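Long-range contacts in putative branched-chain amino acid aminotransferase IlvE (Streptococcus mutans, PDB 4DQN), which probably transfers the amino group of leucine, isoleucine or valine to 2-oxoglutarate as a pyridoxal-phosphate-dependent, class-IV branched-chain aminotransferase: residues 14-19 against 153-158; 74-78 against 325-331. Residues are numbered along the deposited sequence.

Contact 1 of 2, residues 14-19 against 153-158; sequences LGFEYH and FAMPVG
The irregular, non-strand loop 14-19 runs antiparallel to strand end 153-157, with Gly15 at phi/psi -106/-131; the nearest CA pairs are Leu14-Gly158 (4.5 Å), Phe16-Val157 (4.9 Å) and His19-Met155 (5.2 Å). One hydrogen bond sets this register, Gly158 N to Gly15 O at 2.7 Å and 169°; beside it Gly158 CA lies 3.4 Å from Leu14 O (CA-H...O), a carbonyl any CB there would hit. Two waters add bridges between the backbones and to His19. The first lies 2.7 Å from His19 NE2 and 2.8 Å from Pro156 O and accepts from Glu17 N (3.2 Å); the second donates to His19 O and Ala154 O, 2.7 Å each. Apolar packing joins Leu14 CD1 to Pro156 CB at 3.5 Å and Phe16 CD2 to Val157 CG1 at 3.6 Å, while Met155 (chi1 p) puts CG 3.5 Å from Glu17 O and SD 3.9 Å from Tyr18 CA. His19 (chi1 m) receives Pro156 CG over its ring face, 4.3 Å from the centroid; Tyr18 CE1 (chi1 t) meets Phe153 CE2 at 3.6 Å, planes at 69°, and Tyr18 OH hydrogen-bonds Glu49 of the second subunit. This N-terminal loop lies along the small-domain sheet at a class-IV aminotransferase's dimer interface.

Contact 2 of 2, residues 74-78 against 325-331; sequences VQLFR and LTGIQFG
This is a strand-on-helix packing contact: the C-terminal end of helix 316-329 lies against a short strand, 74-77, of the antiparallel sheet. The axes of strand 74-77 and helix segment 325-329 approach to 9.9 Å at 131° between their N-to-C directions; the nearest CA pairs are Phe77-Gln329 (6.1 Å) and Gln75-Phe330 (8.0 Å). On the extended strand Gln75 and Phe77 both direct CA-to-CB toward the helix, whereas Leu76 between them points away. Phe77 (chi1 t, chi2 79°) supplies the ring packing: Gln329 CG (chi1 m, chi2 t) stands over the ring face in a CH-pi contact, 3.6 Å from the centroid, with the Gln329 amide NE2 also over the face, 3.5 Å from Phe77 CE2; Ile328 CG2 reaches Phe77 CE1 at the ring edge (4.0 Å), and Leu325 CD1 lies 3.7 Å from Phe77 CZ. The helix ends in a Schellman motif, with Gly331 at phi/psi 89/7 and its N hydrogen-bonded to Ile328 O (3.2 Å); a side chain there would jam against the carbonyl of Phe330. Gln75 (chi1 p, chi2 t) reaches the helix end from the sheet, its NE2 donating to Gln329 O at 2.9 Å and 154°. Its OE1 is hydrogen-bonded to Lys342 NZ on strand 340-342, a neighbour of 74-77.

Both contacts reach the same antiparallel sheet, through strand 147-157 in contact 1 and strand 74-77 in contact 2; strands 126-136 and 59-68 lie between these two in the sheet order. Their centres are 18 Å apart and their nearest atoms about 8 Å, so they do not touch. The segments alternate along the chain, 14-19, 74-78, 153-158 and 325-331; the sheet meets the N-terminal loop in one contact and a helix near the C-terminus in the other. Contact 1 is nearer the catalytic region: the Phe16 side chain lies about 9 Å from that of Lys188, the predicted cofactor lysine, which carries no pyridoxal phosphate here. Contact 2 is buried packing away from that site.

Contact 1 of 2, residues 14-19 against 153-158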
# COMPACT_ATOMS: atom_id res chain seq x y z
N LEU A 14 -11.55 -2.44 27.91
CA LEU A 14 -11.20 -1.85 26.64
C LEU A 14 -10.53 -2.98 25.92
O LEU A 14 -9.91 -3.86 26.54
CB LEU A 14 -10.19 -0.73 26.81
CG LEU A 14 -10.68 0.46 27.62
CD1 LEU A 14 -9.61 1.50 27.69
CD2 LEU A 14 -11.96 1.02 27.01
N GLY A 15 -10.65 -3.00 24.61
CA GLY A 15 -9.84 -3.92 23.85
C GLY A 15 -8.80 -3.04 23.21
O GLY A 15 -8.18 -2.19 23.86
N PHE A 16 -8.64 -3.24 21.91
CA PHE A 16 -7.76 -2.42 21.12
C PHE A 16 -8.63 -1.93 19.97
O PHE A 16 -8.88 -2.66 19.01
CB PHE A 16 -6.61 -3.27 20.60
CG PHE A 16 -5.47 -2.48 20.02
CD1 PHE A 16 -5.40 -2.25 18.65
CD2 PHE A 16 -4.46 -1.99 20.84
CE1 PHE A 16 -4.36 -1.53 18.10
CE2 PHE A 16 -3.39 -1.26 20.30
CZ PHE A 16 -3.35 -1.02 18.92
N GLU A 17 -9.12 -0.70 20.08
CA GLU A 17 -9.98 -0.14 19.04
C GLU A 17 -9.95 1.39 19.08
O GLU A 17 -9.49 1.99 20.05
CB GLU A 17 -11.41 -0.63 19.20
CG GLU A 17 -12.14 -0.00 20.36
CD GLU A 17 -13.55 -0.56 20.53
OE1 GLU A 17 -14.15 -0.32 21.61
OE2 GLU A 17 -14.05 -1.22 19.60
N TYR A 18 -10.46 2.02 18.02
CA TYR A 18 -10.48 3.47 17.94
C TYR A 18 -11.45 4.07 18.94
O TYR A 18 -12.54 3.54 19.14
CB TYR A 18 -10.92 3.91 16.53
CG TYR A 18 -10.96 5.42 16.38
CD1 TYR A 18 -9.78 6.16 16.25
CD2 TYR A 18 -12.18 6.11 16.39
CE1 TYR A 18 -9.82 7.55 16.12
CE2 TYR A 18 -12.22 7.50 16.26
CZ TYR A 18 -11.03 8.21 16.13
OH TYR A 18 -11.07 9.59 16.01
N HIS A 19 -11.03 5.16 19.58
CA HIS A 19 -11.90 6.05 20.33
C HIS A 19 -11.59 7.45 19.84
O HIS A 19 -10.44 7.76 19.55
CB HIS A 19 -11.60 5.98 21.84
CG HIS A 19 -11.72 4.61 22.42
ND1 HIS A 19 -12.72 4.26 23.31
CD2 HIS A 19 -10.97 3.49 22.24
CE1 HIS A 19 -12.58 2.99 23.65
NE2 HIS A 19 -11.53 2.50 23.01
N PHE A 153 -3.08 10.96 16.89
CA PHE A 153 -4.28 10.83 17.70
C PHE A 153 -4.14 9.66 18.68
O PHE A 153 -3.22 8.84 18.54
CB PHE A 153 -5.56 10.72 16.85
CG PHE A 153 -5.59 9.56 15.88
CD1 PHE A 153 -5.07 9.70 14.60
CD2 PHE A 153 -6.22 8.37 16.23
CE1 PHE A 153 -5.13 8.66 13.69
CE2 PHE A 153 -6.28 7.31 15.33
CZ PHE A 153 -5.74 7.45 14.05
N ALA A 154 -5.01 9.61 19.68
CA ALA A 154 -4.84 8.69 20.80
C ALA A 154 -6.12 7.99 21.22
O ALA A 154 -7.23 8.48 20.96
CB ALA A 154 -4.21 9.41 21.99
N MET A 155 -5.98 6.86 21.89
CA MET A 155 -7.13 6.12 22.38
C MET A 155 -6.67 5.19 23.49
O MET A 155 -5.57 4.62 23.43
CB MET A 155 -7.79 5.30 21.26
CG MET A 155 -6.91 4.21 20.68
SD MET A 155 -6.83 4.26 18.88
CE MET A 155 -5.87 5.76 18.63
N PRO A 156 -7.49 5.05 24.54
CA PRO A 156 -7.11 4.11 25.60
C PRO A 156 -7.30 2.67 25.11
O PRO A 156 -8.30 2.38 24.44
CB PRO A 156 -8.10 4.46 26.72
CG PRO A 156 -9.32 4.99 26.00
CD PRO A 156 -8.76 5.75 24.82
N VAL A 157 -6.34 1.78 25.40
CA VAL A 157 -6.49 0.38 24.99
C VAL A 157 -6.29 -0.53 26.20
O VAL A 157 -5.61 -0.16 27.15
CB VAL A 157 -5.51 -0.01 23.85
CG1 VAL A 157 -5.78 0.85 22.60
CG2 VAL A 157 -4.06 0.13 24.28
N GLY A 158 -6.89 -1.72 26.17
CA GLY A 158 -6.86 -2.59 27.33
C GLY A 158 -5.60 -3.43 27.41
O GLY A 158 -4.81 -3.46 26.45
O HOH W 1 -9.71 0.44 22.99
O HOH W 2 -8.76 9.83 19.23

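Contact 2 of 2, residues 74-78 against 325-331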
# COMPACT_ATOMS: atom_id res chain seq x y z
N VAL A 74 2.78 10.03 34.11
CA VAL A 74 2.65 9.29 32.85
C VAL A 74 3.96 9.38 32.08
O VAL A 74 4.65 10.39 32.12
CB VAL A 74 1.49 9.86 32.01
CG1 VAL A 74 1.36 9.10 30.67
CG2 VAL A 74 0.19 9.76 32.79
N GLN A 75 4.32 8.30 31.39
CA GLN A 75 5.57 8.30 30.65
C GLN A 75 5.45 7.57 29.30
O GLN A 75 4.58 6.72 29.12
CB GLN A 75 6.69 7.68 31.50
CG GLN A 75 6.43 6.22 31.89
CD GLN A 75 7.39 5.75 32.96
OE1 GLN A 75 7.83 6.55 33.78
NE2 GLN A 75 7.72 4.46 32.97
N LEU A 76 6.32 7.94 28.37
CA LEU A 76 6.44 7.25 27.09
C LEU A 76 7.61 6.29 27.18
O LEU A 76 8.50 6.46 28.03
CB LEU A 76 6.70 8.25 25.97
CG LEU A 76 5.55 9.21 25.68
CD1 LEU A 76 5.99 10.26 24.67
CD2 LEU A 76 4.33 8.44 25.16
N PHE A 77 7.61 5.28 26.31
CA PHE A 77 8.64 4.25 26.30
C PHE A 77 9.35 4.24 24.95
O PHE A 77 8.77 3.84 23.93
CB PHE A 77 7.99 2.89 26.59
CG PHE A 77 8.93 1.71 26.45
CD1 PHE A 77 9.82 1.40 27.47
CD2 PHE A 77 8.90 0.91 25.31
CE1 PHE A 77 10.69 0.31 27.35
CE2 PHE A 77 9.76 -0.18 25.19
CZ PHE A 77 10.65 -0.48 26.21
N ARG A 78 10.61 4.68 24.96
CA ARG A 78 11.46 4.71 23.77
C ARG A 78 10.84 5.38 22.52
O ARG A 78 10.97 4.86 21.43
CB ARG A 78 11.91 3.28 23.43
CG ARG A 78 12.67 2.58 24.58
CD ARG A 78 12.94 1.09 24.29
NE ARG A 78 14.21 0.64 23.67
CZ ARG A 78 15.15 1.37 23.08
NH1 ARG A 78 15.05 2.67 22.97
NH2 ARG A 78 16.23 0.78 22.58
N LEU A 325 9.96 -6.44 30.91
CA LEU A 325 9.67 -5.37 29.94
C LEU A 325 8.52 -4.48 30.39
O LEU A 325 8.65 -3.26 30.39
CB LEU A 325 9.37 -5.95 28.55
CG LEU A 325 8.95 -4.94 27.47
CD1 LEU A 325 10.08 -3.98 27.17
CD2 LEU A 325 8.49 -5.66 26.19
N THR A 326 7.39 -5.09 30.77
CA THR A 326 6.24 -4.32 31.22
C THR A 326 6.55 -3.58 32.53
O THR A 326 6.09 -2.45 32.73
CB THR A 326 4.96 -5.19 31.37
OG1 THR A 326 5.21 -6.27 32.29
CG2 THR A 326 4.54 -5.76 30.03
N GLY A 327 7.34 -4.20 33.41
CA GLY A 327 7.74 -3.52 34.63
C GLY A 327 8.46 -2.21 34.33
O GLY A 327 8.21 -1.18 34.95
N ILE A 328 9.35 -2.26 33.35
CA ILE A 328 10.09 -1.08 32.94
C ILE A 328 9.16 -0.04 32.33
O ILE A 328 9.24 1.15 32.65
CB ILE A 328 11.18 -1.46 31.92
CG1 ILE A 328 12.30 -2.22 32.62
CG2 ILE A 328 11.74 -0.21 31.22
CD1 ILE A 328 13.18 -3.00 31.66
N GLN A 329 8.26 -0.50 31.46
CA GLN A 329 7.33 0.41 30.79
C GLN A 329 6.43 1.13 31.78
O GLN A 329 6.22 2.34 31.68
CB GLN A 329 6.52 -0.37 29.75
CG GLN A 329 7.37 -0.87 28.57
CD GLN A 329 6.66 -1.90 27.72
OE1 GLN A 329 5.83 -2.67 28.21
NE2 GLN A 329 6.98 -1.94 26.42
N PHE A 330 5.90 0.39 32.76
CA PHE A 330 5.00 0.99 33.74
C PHE A 330 5.73 1.60 34.93
O PHE A 330 5.09 2.12 35.85
CB PHE A 330 3.98 -0.04 34.25
CG PHE A 330 2.91 -0.37 33.26
CD1 PHE A 330 1.72 0.35 33.23
CD2 PHE A 330 3.06 -1.43 32.38
CE1 PHE A 330 0.72 0.04 32.32
CE2 PHE A 330 2.07 -1.76 31.47
CZ PHE A 330 0.90 -1.02 31.44
N GLY A 331 7.06 1.54 34.92
CA GLY A 331 7.87 2.26 35.89
C GLY A 331 8.16 1.51 37.18
O GLY A 331 8.72 2.08 38.10